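Local coordinates for DNA polymerase beta (Leishmania infantum, PDB 4P4M), which catalyses template-directed addition of deoxynucleotides to a DNA primer as a family X polymerase, and probably acts in base excision repair, at residues 234-237 with 243-246; 162-167 with 181-186; 306-311 with 315-320. All blocks are in the same frame, centred on the assembly; numbering follows the deposited sequence.

Contact 1: 234-237 with 243-246; sequences EATM and KYMG. With nucleotides of chain C.
The amide of M237 gives its hydrogen to the carbonyl oxygen of M245, with N to O at 2.8 Å and an N-H...O angle of 145°. Next along the pairing, T236 and G246 face each other as a non-hydrogen-bonded antiparallel pair. Their CA atoms are 4.2 Å apart, and the carbonyl O of A235 comes to 3.2 Å from CA of G246, a close backbone packing. The hydroxyl O of Y244 lies with that carbonyl O on the same side of G246. With CG anti to its backbone N (chi1 169°), Y244 lays its ring along its own strand, so that the phenol end meets T236 obliquely and OG1 of T236 stands at the ring edge, near its plane. A water joins the two hydroxyls: it donates to OG1 of T236 at 2.6 Å and lies 2.5 Å from OH of Y244. Beyond the bridge, CB of M237 packs against CB of M245 at 4.3 Å, and the M237 chain then runs extended away toward Q140 and V143 of helix 139-146.

Further out, M245 also bonds through its backbone to A238, just past the corner the chain turns at M237, while Y244 and G246 pair with I274 and V272 of strand 270-277, placing strand 243-248 inside the palm sheet. At its start K243 holds DNA: its N donates to OP1 of DT5 of chain C at 2.9 Å, and NZ makes a weak bond to O2 of DC4 of chain C. One strand thus joins a water-linked polar patch to a grip on both backbone and base of the DNA, the lysine charge probably adding electrostatic attraction.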
loop_
_atom_site.group_PDB
_atom_site.type_symbol
_atom_site.label_atom_id
_atom_site.label_comp_id
_atom_site.label_asym_id
_atom_site.label_seq_id
_atom_site.Cartn_x
_atom_site.Cartn_y
_atom_site.Cartn_z
ATOM N N GLU A 234 -15.894 0.185 -4.075
ATOM C CA GLU A 234 -16.919 1.112 -4.551
ATOM C C GLU A 234 -16.392 2.438 -5.093
ATOM O O GLU A 234 -17.153 3.223 -5.668
ATOM C CB GLU A 234 -18.019 1.324 -3.490
ATOM C CG GLU A 234 -17.553 1.881 -2.162
ATOM C CD GLU A 234 -18.721 2.186 -1.210
ATOM O OE1 GLU A 234 -19.382 1.246 -0.722
ATOM O OE2 GLU A 234 -18.979 3.376 -0.957
ATOM N N ALA A 235 -15.097 2.695 -4.920
ATOM C CA ALA A 235 -14.488 3.901 -5.485
ATOM C C ALA A 235 -12.993 3.684 -5.661
ATOM O O ALA A 235 -12.380 2.969 -4.867
ATOM C CB ALA A 235 -14.758 5.126 -4.576
ATOM N N THR A 236 -12.402 4.288 -6.696
ATOM C CA THR A 236 -10.967 4.101 -6.965
ATOM C C THR A 236 -10.198 5.415 -6.894
ATOM O O THR A 236 -10.572 6.382 -7.546
ATOM C CB THR A 236 -10.741 3.489 -8.373
ATOM O OG1 THR A 236 -11.329 2.188 -8.421
ATOM C CG2 THR A 236 -9.234 3.387 -8.703
ATOM N N MET A 237 -9.123 5.444 -6.111
ATOM C CA MET A 237 -8.241 6.612 -6.048
ATOM C C MET A 237 -7.141 6.562 -7.110
ATOM O O MET A 237 -6.904 7.540 -7.825
ATOM C CB MET A 237 -7.609 6.735 -4.653
ATOM C CG MET A 237 -8.600 7.155 -3.558
ATOM S SD MET A 237 -7.882 6.962 -1.917
ATOM C CE MET A 237 -9.146 7.761 -0.926
ATOM N N LYS A 243 -0.186 -1.678 -8.253
ATOM C CA LYS A 243 -0.742 -1.068 -7.049
ATOM C C LYS A 243 -2.164 -0.538 -7.268
ATOM O O LYS A 243 -2.434 0.190 -8.232
ATOM C CB LYS A 243 0.189 0.057 -6.572
ATOM C CG LYS A 243 -0.326 0.933 -5.411
ATOM C CD LYS A 243 0.780 1.957 -5.109
ATOM C CE LYS A 243 0.342 3.137 -4.290
ATOM N NZ LYS A 243 1.387 4.221 -4.359
ATOM N N TYR A 244 -3.067 -0.913 -6.365
ATOM C CA TYR A 244 -4.443 -0.422 -6.386
ATOM C C TYR A 244 -4.725 0.314 -5.065
ATOM O O TYR A 244 -4.350 -0.171 -3.998
ATOM C CB TYR A 244 -5.447 -1.584 -6.545
ATOM C CG TYR A 244 -6.877 -1.118 -6.310
ATOM C CD1 TYR A 244 -7.636 -0.577 -7.348
ATOM C CD2 TYR A 244 -7.446 -1.182 -5.045
ATOM C CE1 TYR A 244 -8.930 -0.126 -7.125
ATOM C CE2 TYR A 244 -8.743 -0.728 -4.813
ATOM C CZ TYR A 244 -9.475 -0.203 -5.861
ATOM O OH TYR A 244 -10.762 0.250 -5.630
ATOM N N MET A 245 -5.368 1.479 -5.143
ATOM C CA MET A 245 -5.826 2.202 -3.952
ATOM C C MET A 245 -7.283 2.619 -4.161
ATOM O O MET A 245 -7.586 3.332 -5.121
ATOM C CB MET A 245 -4.983 3.469 -3.725
ATOM C CG MET A 245 -3.509 3.220 -3.421
ATOM S SD MET A 245 -2.498 4.718 -3.616
ATOM C CE MET A 245 -3.437 5.923 -2.678
ATOM N N GLY A 246 -8.171 2.190 -3.262
ATOM C CA GLY A 246 -9.585 2.525 -3.354
ATOM C C GLY A 246 -10.331 2.421 -2.028
ATOM O O GLY A 246 -9.714 2.366 -0.959
ATOM P P DT C 5 1.692 1.188 -10.468
ATOM O OP1 DT C 5 0.665 0.122 -10.423
ATOM O OP2 DT C 5 2.706 1.220 -11.564
ATOM O "O5'" DT C 5 0.933 2.606 -10.481
ATOM C "C5'" DT C 5 -0.162 2.822 -9.563
ATOM C "C4'" DT C 5 -0.702 4.253 -9.682
ATOM O "O4'" DT C 5 0.336 5.171 -9.234
ATOM C "C3'" DT C 5 -1.180 4.753 -11.055
ATOM O "O3'" DT C 5 -2.474 5.325 -10.798
ATOM C "C2'" DT C 5 -0.102 5.762 -11.468
ATOM C "C1'" DT C 5 0.344 6.293 -10.110
ATOM N N1 DT C 5 1.728 6.869 -9.986
ATOM C C2 DT C 5 1.863 8.066 -9.313
ATOM O O2 DT C 5 0.917 8.685 -8.868
ATOM N N3 DT C 5 3.143 8.534 -9.196
ATOM C C4 DT C 5 4.282 7.917 -9.673
ATOM O O4 DT C 5 5.390 8.419 -9.511
ATOM C C5 DT C 5 4.084 6.660 -10.361
ATOM C C7 DT C 5 5.273 5.929 -10.914
ATOM C C6 DT C 5 2.829 6.189 -10.488
ATOM P P DC C 4 8.054 0.800 -8.208
ATOM O OP1 DC C 4 7.965 -0.591 -8.710
ATOM O OP2 DC C 4 8.853 1.807 -8.945
ATOM O "O5'" DC C 4 6.574 1.387 -8.072
ATOM C "C5'" DC C 4 5.596 0.717 -7.270
ATOM C "C4'" DC C 4 4.217 1.311 -7.500
ATOM O "O4'" DC C 4 4.154 2.594 -6.813
ATOM C "C3'" DC C 4 3.833 1.563 -8.956
ATOM O "O3'" DC C 4 2.457 1.183 -9.059
ATOM C "C2'" DC C 4 4.087 3.066 -9.138
ATOM C "C1'" DC C 4 3.876 3.632 -7.725
ATOM N N1 DC C 4 4.786 4.778 -7.358
ATOM C C2 DC C 4 4.225 5.897 -6.739
ATOM O O2 DC C 4 3.005 5.900 -6.529
ATOM N N3 DC C 4 5.021 6.946 -6.397
ATOM C C4 DC C 4 6.332 6.891 -6.647
ATOM N N4 DC C 4 7.070 7.953 -6.283
ATOM C C5 DC C 4 6.932 5.756 -7.284
ATOM C C6 DC C 4 6.134 4.724 -7.616
HETATM O O HOH W 1 -12.832 0.573 -6.968
#

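Contact 2: 162-167 with 181-186; sequences LHENYL and ILICGS. With D3T (2',3'-dideoxy-thymidine-5'-triphosphate), chain D.
Helix 162-167 runs nearly antiparallel to strand 181-183, at 169° with the axes 8.6 Å apart, and no hydrogen bond joins them. One branch of I183, CG1 and the CD1 beyond it, makes both of its contacts with the helix. Its CG1 lies against the aliphatic part of E164, 3.6 Å from CG, as the two side chains slide past each other in opposite directions; its CD1 reaches CD1 of L167 at 4.1 Å, those chains crossing at about a right angle. E164 reaches over the isoleucine with its side chain swung opposite the main-chain nitrogen (chi1 -177°) and extended beyond, which carries OE1 to a hydrogen bond with the hydroxyl of Y187. One turn on, CB of L167 packs on CG2 of I181 at 4.1 Å.

Beyond the strand the chain turns through G185 at positive phi and reaches the nucleotide. S186 grips the triphosphate twice, N to O1B of D3T at 3.1 Å and OG to O3G of D3T at 2.7 Å; S194 also bonds its hydroxyl. The apolar packing lays the helix on a palm strand whose end presents a neutral amide and hydroxyl to the beta and gamma phosphates, consistent with phosphate recognition shared with the charged R189.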
loop_
_atom_site.group_PDB
_atom_site.type_symbol
_atom_site.label_atom_id
_atom_site.label_comp_id
_atom_site.label_asym_id
_atom_site.label_seq_id
_atom_site.Cartn_x
_atom_site.Cartn_y
_atom_site.Cartn_z
ATOM N N LEU A 162 -12.138 -9.476 9.483
ATOM C CA LEU A 162 -13.185 -9.712 8.484
ATOM C C LEU A 162 -12.753 -9.326 7.061
ATOM O O LEU A 162 -13.101 -10.022 6.103
ATOM C CB LEU A 162 -14.490 -8.983 8.853
ATOM C CG LEU A 162 -15.139 -9.320 10.205
ATOM C CD1 LEU A 162 -16.336 -8.421 10.458
ATOM C CD2 LEU A 162 -15.540 -10.785 10.298
ATOM N N HIS A 163 -12.031 -8.211 6.910
ATOM C CA HIS A 163 -11.500 -7.847 5.585
ATOM C C HIS A 163 -10.505 -8.907 5.109
ATOM O O HIS A 163 -10.515 -9.310 3.934
ATOM C CB HIS A 163 -10.838 -6.456 5.575
ATOM C CG HIS A 163 -11.815 -5.311 5.563
ATOM N ND1 HIS A 163 -12.447 -4.694 4.538
ATOM C CD2 HIS A 163 -12.224 -4.663 6.711
ATOM C CE1 HIS A 163 -13.229 -3.698 5.081
ATOM N NE2 HIS A 163 -13.074 -3.700 6.395
ATOM N N GLU A 164 -9.649 -9.370 6.012
ATOM C CA GLU A 164 -8.696 -10.421 5.648
ATOM C C GLU A 164 -9.404 -11.677 5.119
ATOM O O GLU A 164 -9.036 -12.218 4.070
ATOM C CB GLU A 164 -7.796 -10.786 6.830
ATOM C CG GLU A 164 -6.741 -11.835 6.476
ATOM C CD GLU A 164 -5.621 -11.897 7.505
ATOM O OE1 GLU A 164 -5.928 -12.081 8.697
ATOM O OE2 GLU A 164 -4.443 -11.734 7.120
ATOM N N ASN A 165 -10.404 -12.152 5.856
ATOM C CA ASN A 165 -11.119 -13.366 5.458
ATOM C C ASN A 165 -11.857 -13.186 4.132
ATOM O O ASN A 165 -11.880 -14.089 3.293
ATOM C CB ASN A 165 -12.109 -13.805 6.548
ATOM C CG ASN A 165 -11.419 -14.212 7.847
ATOM O OD1 ASN A 165 -10.213 -14.452 7.878
ATOM N ND2 ASN A 165 -12.189 -14.295 8.923
ATOM N N TYR A 166 -12.459 -12.011 3.951
ATOM C CA TYR A 166 -13.217 -11.699 2.742
ATOM C C TYR A 166 -12.306 -11.694 1.514
ATOM O O TYR A 166 -12.610 -12.331 0.505
ATOM C CB TYR A 166 -13.928 -10.341 2.878
ATOM C CG TYR A 166 -14.867 -10.002 1.732
ATOM C CD1 TYR A 166 -16.198 -10.400 1.757
ATOM C CD2 TYR A 166 -14.418 -9.290 0.625
ATOM C CE1 TYR A 166 -17.062 -10.090 0.703
ATOM C CE2 TYR A 166 -15.273 -8.974 -0.429
ATOM C CZ TYR A 166 -16.587 -9.382 -0.383
ATOM O OH TYR A 166 -17.424 -9.068 -1.430
ATOM N N LEU A 167 -11.196 -10.967 1.595
ATOM C CA LEU A 167 -10.275 -10.872 0.457
ATOM C C LEU A 167 -9.667 -12.239 0.115
ATOM O O LEU A 167 -9.507 -12.576 -1.069
ATOM C CB LEU A 167 -9.175 -9.833 0.728
ATOM C CG LEU A 167 -9.653 -8.365 0.728
ATOM C CD1 LEU A 167 -8.613 -7.441 1.347
ATOM C CD2 LEU A 167 -10.018 -7.893 -0.686
ATOM N N ILE A 181 -3.494 -14.083 -0.454
ATOM C CA ILE A 181 -3.610 -12.737 0.120
ATOM C C ILE A 181 -3.055 -12.720 1.544
ATOM O O ILE A 181 -3.360 -13.616 2.350
ATOM C CB ILE A 181 -5.093 -12.268 0.181
ATOM C CG1 ILE A 181 -5.645 -11.984 -1.215
ATOM C CG2 ILE A 181 -5.221 -11.019 1.068
ATOM C CD1 ILE A 181 -5.213 -10.631 -1.797
ATOM N N LEU A 182 -2.245 -11.704 1.848
ATOM C CA LEU A 182 -1.696 -11.477 3.192
ATOM C C LEU A 182 -1.934 -10.014 3.587
ATOM O O LEU A 182 -1.628 -9.103 2.813
ATOM C CB LEU A 182 -0.184 -11.757 3.214
ATOM C CG LEU A 182 0.311 -13.181 2.913
ATOM C CD1 LEU A 182 1.713 -13.189 2.288
ATOM C CD2 LEU A 182 0.271 -14.056 4.171
ATOM N N ILE A 183 -2.471 -9.785 4.782
ATOM C CA ILE A 183 -2.705 -8.422 5.262
ATOM C C ILE A 183 -1.557 -8.004 6.185
ATOM O O ILE A 183 -1.272 -8.687 7.172
ATOM C CB ILE A 183 -4.052 -8.296 6.022
ATOM C CG1 ILE A 183 -5.213 -8.850 5.177
ATOM C CG2 ILE A 183 -4.303 -6.844 6.431
ATOM C CD1 ILE A 183 -5.393 -8.170 3.801
ATOM N N CYS A 184 -0.906 -6.891 5.860
ATOM C CA CYS A 184 0.248 -6.403 6.619
ATOM C C CYS A 184 -0.089 -5.119 7.378
ATOM O O CYS A 184 -1.092 -5.073 8.069
ATOM C CB CYS A 184 1.451 -6.203 5.695
ATOM S SG CYS A 184 1.985 -7.765 4.915
ATOM N N GLY A 185 0.735 -4.079 7.239
ATOM C CA GLY A 185 0.475 -2.813 7.916
ATOM C C GLY A 185 0.406 -2.917 9.442
ATOM O O GLY A 185 0.923 -3.861 10.038
ATOM N N SER A 186 -0.237 -1.937 10.078
ATOM C CA SER A 186 -0.323 -1.892 11.538
ATOM C C SER A 186 -1.168 -3.023 12.132
ATOM O O SER A 186 -1.032 -3.350 13.312
ATOM C CB SER A 186 -0.845 -0.523 12.011
ATOM O OG SER A 186 -2.134 -0.275 11.474
HETATM P PA D3T D . 0.586 2.944 6.300
HETATM O O1A D3T D . -0.664 2.274 5.841
HETATM O O2A D3T D . 0.747 4.356 5.810
HETATM O "O5'" D3T D . 1.631 2.189 5.065
HETATM C "C5'" D3T D . 1.712 0.857 5.140
HETATM C "C4'" D3T D . 3.210 0.360 5.086
HETATM O "O4'" D3T D . 3.925 1.019 4.035
HETATM C "C1'" D3T D . 5.233 1.258 4.432
HETATM N N1 D3T D . 5.557 2.705 4.248
HETATM C C6 D3T D . 4.619 3.661 4.599
HETATM C C2 D3T D . 6.864 3.098 3.755
HETATM O O2 D3T D . 7.695 2.276 3.457
HETATM N N3 D3T D . 7.118 4.489 3.636
HETATM C C4 D3T D . 6.166 5.344 3.985
HETATM O O4 D3T D . 6.441 6.658 3.857
HETATM C C5 D3T D . 4.868 5.016 4.479
HETATM C C5M D3T D . 3.912 6.086 4.830
HETATM C "C2'" D3T D . 5.392 0.891 5.926
HETATM C "C3'" D3T D . 3.957 0.740 6.385
HETATM O O3A D3T D . 1.387 2.479 7.540
HETATM P PB D3T D . 0.625 1.651 8.872
HETATM O O1B D3T D . -0.004 0.512 8.145
HETATM O O2B D3T D . 1.919 1.339 9.567
HETATM O O3B D3T D . -0.339 2.486 9.726
HETATM P PG D3T D . -1.995 2.875 9.621
HETATM O O1G D3T D . -2.528 2.230 8.377
HETATM O O2G D3T D . -1.973 4.394 9.539
HETATM O O3G D3T D . -2.591 2.283 10.880
#

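Contact 3: 306-311 with 315-320; sequences KGYLLN and LFKLGT. With nucleotides of chain C.
Backbone bonds between L309 and F316 run both ways in this two-stranded hairpin: N of L309 reaches O of F316 and N of F316 reaches O of L309, each at 2.9 Å. Y308 with K317 and L310 with L315 form the non-hydrogen-bonded pairs on either side. Past the strand ends the carbonyl O of G307 accepts two amides, N of L318 at 2.9 Å, nearly along the C=O axis, and N of G319 at 3.3 Å, on a lone pair in the carbonyl plane.

Apolar contacts divide between the two faces. On that of Y308, L310, L315 and K317, CD1 of L315 touches CD2 of Y308 at 3.8 Å and also meets CD1 of L310. On the opposite face L309 and F316 lie side by side, CD2 to CD2 at 4.0 Å, while CD1 of L318 packs on CB of L309.

Among the polar side chains, K317 runs its chain by the Y308 ring and bends at its last torsion (chi4 62°), bringing NZ back to a weak bond with the tyrosine OH; a water links NZ to the carbonyl O of K306. OD1 of N311 lies in the plane of the F316 ring at its edge, 3.6 Å from CE2, and accepts the amides of Y313 and G314 in the connecting turn. This leaves ND2 to donate to OP1 of DA3 of chain C at 2.9 Å.

G307, at positive phi, is the C-prime residue of the Schellman motif that ends helix 293-305. The hairpin follows directly in the thumb, with L310 resting on M299 and A303 of that helix and L315 on V365 of helix 359-365, while L309 and N311 face the DNA backbone.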
loop_
_atom_site.group_PDB
_atom_site.type_symbol
_atom_site.label_atom_id
_atom_site.label_comp_id
_atom_site.label_asym_id
_atom_site.label_seq_id
_atom_site.Cartn_x
_atom_site.Cartn_y
_atom_site.Cartn_z
ATOM N N LYS A 306 26.113 -1.178 4.963
ATOM C CA LYS A 306 26.795 -2.438 4.664
ATOM C C LYS A 306 26.956 -2.716 3.165
ATOM O O LYS A 306 27.401 -3.795 2.768
ATOM C CB LYS A 306 26.084 -3.606 5.351
ATOM C CG LYS A 306 26.216 -3.569 6.874
ATOM C CD LYS A 306 25.658 -4.820 7.517
ATOM C CE LYS A 306 25.995 -4.865 9.006
ATOM N NZ LYS A 306 27.443 -5.069 9.262
ATOM N N GLY A 307 26.597 -1.741 2.340
ATOM C CA GLY A 307 26.755 -1.876 0.903
ATOM C C GLY A 307 25.605 -2.593 0.206
ATOM O O GLY A 307 25.794 -3.158 -0.875
ATOM N N TYR A 308 24.421 -2.569 0.821
ATOM C CA TYR A 308 23.229 -3.180 0.238
ATOM C C TYR A 308 22.166 -2.153 -0.151
ATOM O O TYR A 308 22.149 -1.026 0.364
ATOM C CB TYR A 308 22.577 -4.157 1.224
ATOM C CG TYR A 308 23.378 -5.408 1.499
ATOM C CD1 TYR A 308 24.368 -5.417 2.471
ATOM C CD2 TYR A 308 23.127 -6.590 0.797
ATOM C CE1 TYR A 308 25.107 -6.566 2.733
ATOM C CE2 TYR A 308 23.858 -7.749 1.059
ATOM C CZ TYR A 308 24.845 -7.725 2.023
ATOM O OH TYR A 308 25.580 -8.861 2.292
ATOM N N LEU A 309 21.285 -2.575 -1.058
ATOM C CA LEU A 309 20.011 -1.909 -1.337
ATOM C C LEU A 309 18.881 -2.822 -0.848
ATOM O O LEU A 309 18.815 -3.989 -1.241
ATOM C CB LEU A 309 19.837 -1.691 -2.845
ATOM C CG LEU A 309 18.421 -1.301 -3.301
ATOM C CD1 LEU A 309 18.129 0.135 -2.913
ATOM C CD2 LEU A 309 18.246 -1.504 -4.818
ATOM N N LEU A 310 18.014 -2.298 0.016
ATOM C CA LEU A 310 16.822 -3.024 0.477
ATOM C C LEU A 310 15.539 -2.318 0.012
ATOM O O LEU A 310 15.357 -1.110 0.245
ATOM C CB LEU A 310 16.822 -3.131 2.004
ATOM C CG LEU A 310 15.627 -3.859 2.641
ATOM C CD1 LEU A 310 15.604 -5.326 2.191
ATOM C CD2 LEU A 310 15.657 -3.765 4.175
ATOM N N ASN A 311 14.660 -3.064 -0.652
ATOM C CA ASN A 311 13.319 -2.578 -0.996
ATOM C C ASN A 311 12.317 -3.738 -0.924
ATOM O O ASN A 311 12.652 -4.810 -0.409
ATOM C CB ASN A 311 13.310 -1.875 -2.374
ATOM C CG ASN A 311 13.773 -2.786 -3.500
ATOM O OD1 ASN A 311 13.579 -3.998 -3.439
ATOM N ND2 ASN A 311 14.397 -2.204 -4.534
ATOM N N LEU A 315 16.780 -7.980 -1.395
ATOM C CA LEU A 315 17.982 -7.470 -0.734
ATOM C C LEU A 315 19.115 -7.638 -1.736
ATOM O O LEU A 315 19.396 -8.764 -2.158
ATOM C CB LEU A 315 18.273 -8.282 0.546
ATOM C CG LEU A 315 19.561 -7.979 1.331
ATOM C CD1 LEU A 315 19.541 -6.549 1.914
ATOM C CD2 LEU A 315 19.788 -9.005 2.443
ATOM N N PHE A 316 19.757 -6.532 -2.135
ATOM C CA PHE A 316 20.724 -6.568 -3.244
ATOM C C PHE A 316 22.105 -6.086 -2.785
ATOM O O PHE A 316 22.225 -5.013 -2.203
ATOM C CB PHE A 316 20.223 -5.696 -4.418
ATOM C CG PHE A 316 18.847 -6.073 -4.904
ATOM C CD1 PHE A 316 18.683 -7.095 -5.831
ATOM C CD2 PHE A 316 17.718 -5.423 -4.410
ATOM C CE1 PHE A 316 17.407 -7.462 -6.266
ATOM C CE2 PHE A 316 16.440 -5.775 -4.837
ATOM C CZ PHE A 316 16.281 -6.796 -5.768
ATOM N N LYS A 317 23.138 -6.889 -3.038
ATOM C CA LYS A 317 24.485 -6.564 -2.576
ATOM C C LYS A 317 25.220 -5.766 -3.641
ATOM O O LYS A 317 25.640 -6.319 -4.658
ATOM C CB LYS A 317 25.267 -7.844 -2.229
ATOM C CG LYS A 317 26.581 -7.587 -1.443
ATOM C CD LYS A 317 27.222 -8.921 -1.039
ATOM C CE LYS A 317 28.568 -8.725 -0.356
ATOM N NZ LYS A 317 28.449 -7.958 0.894
ATOM N N LEU A 318 25.370 -4.464 -3.398
ATOM C CA LEU A 318 25.918 -3.552 -4.401
ATOM C C LEU A 318 27.442 -3.500 -4.375
ATOM O O LEU A 318 28.071 -3.262 -5.405
ATOM C CB LEU A 318 25.342 -2.141 -4.228
ATOM C CG LEU A 318 23.810 -1.994 -4.232
ATOM C CD1 LEU A 318 23.397 -0.532 -4.117
ATOM C CD2 LEU A 318 23.194 -2.626 -5.480
ATOM N N GLY A 319 28.026 -3.721 -3.198
ATOM C CA GLY A 319 29.470 -3.679 -3.036
ATOM C C GLY A 319 29.958 -2.406 -2.366
ATOM O O GLY A 319 29.320 -1.890 -1.448
ATOM N N THR A 320 31.095 -1.891 -2.825
ATOM C CA THR A 320 31.650 -0.660 -2.272
ATOM C C THR A 320 30.919 0.562 -2.828
ATOM O O THR A 320 30.289 0.481 -3.883
ATOM C CB THR A 320 33.155 -0.536 -2.567
ATOM O OG1 THR A 320 33.357 -0.379 -3.976
ATOM C CG2 THR A 320 33.895 -1.773 -2.080
ATOM P P DT C 2 17.991 3.718 -0.287
ATOM O OP1 DT C 2 18.821 2.495 -0.358
ATOM O OP2 DT C 2 18.521 5.013 -0.777
ATOM O "O5'" DT C 2 16.619 3.460 -1.055
ATOM C "C5'" DT C 2 15.910 2.251 -0.790
ATOM C "C4'" DT C 2 14.519 2.350 -1.386
ATOM O "O4'" DT C 2 13.732 3.318 -0.644
ATOM C "C3'" DT C 2 14.457 2.768 -2.861
ATOM O "O3'" DT C 2 14.112 1.584 -3.599
ATOM C "C2'" DT C 2 13.359 3.835 -2.892
ATOM C "C1'" DT C 2 12.695 3.696 -1.517
ATOM N N1 DT C 2 11.988 4.935 -1.038
ATOM C C2 DT C 2 10.661 4.834 -0.659
ATOM O O2 DT C 2 10.018 3.801 -0.677
ATOM N N3 DT C 2 10.087 6.001 -0.248
ATOM C C4 DT C 2 10.688 7.238 -0.170
ATOM O O4 DT C 2 10.056 8.220 0.215
ATOM C C5 DT C 2 12.074 7.287 -0.570
ATOM C C7 DT C 2 12.823 8.596 -0.528
ATOM C C6 DT C 2 12.654 6.149 -0.985
ATOM P P DA C 3 13.745 1.654 -5.167
ATOM O OP1 DA C 3 14.097 0.347 -5.771
ATOM O OP2 DA C 3 14.286 2.912 -5.731
ATOM O "O5'" DA C 3 12.160 1.817 -5.172
ATOM C "C5'" DA C 3 11.337 0.801 -4.604
ATOM C "C4'" DA C 3 9.884 1.196 -4.784
ATOM O "O4'" DA C 3 9.576 2.310 -3.909
ATOM C "C3'" DA C 3 9.544 1.636 -6.206
ATOM O "O3'" DA C 3 8.574 0.731 -6.684
ATOM C "C2'" DA C 3 8.939 3.027 -6.034
ATOM C "C1'" DA C 3 8.617 3.120 -4.543
ATOM N N9 DA C 3 8.742 4.496 -4.066
ATOM C C8 DA C 3 9.886 5.245 -4.035
ATOM N N7 DA C 3 9.709 6.464 -3.573
ATOM C C5 DA C 3 8.353 6.521 -3.292
ATOM C C6 DA C 3 7.537 7.552 -2.787
ATOM N N6 DA C 3 8.006 8.770 -2.460
ATOM N N1 DA C 3 6.220 7.281 -2.636
ATOM C C2 DA C 3 5.759 6.065 -2.972
ATOM N N3 DA C 3 6.431 5.024 -3.464
ATOM C C4 DA C 3 7.738 5.315 -3.598
HETATM O O HOH W 2 28.289 -5.036 0.279
#

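Along the chain from the N terminus the three contacts follow in series, none enclosing or crossing another. Contact 2 comes first, closing across 13 residues, mostly the rest of helix 157-175, to join that helix to strand 179-183. Contact 1 then closes a 5-residue connection between strands 233-236 and 243-248. Both reach the same mixed palm sheet, though they do not touch: their centres are 16 Å apart. Contact 3 closes a 3-residue turn in the thumb, with its centre 33 Å from that of contact 1, on the opposite side of the chain's centre. Contacts 1 and 3 each hold nucleotides of chain C, while contact 2 ends at the incoming nucleotide, so palm and thumb together engage the polymerase substrates.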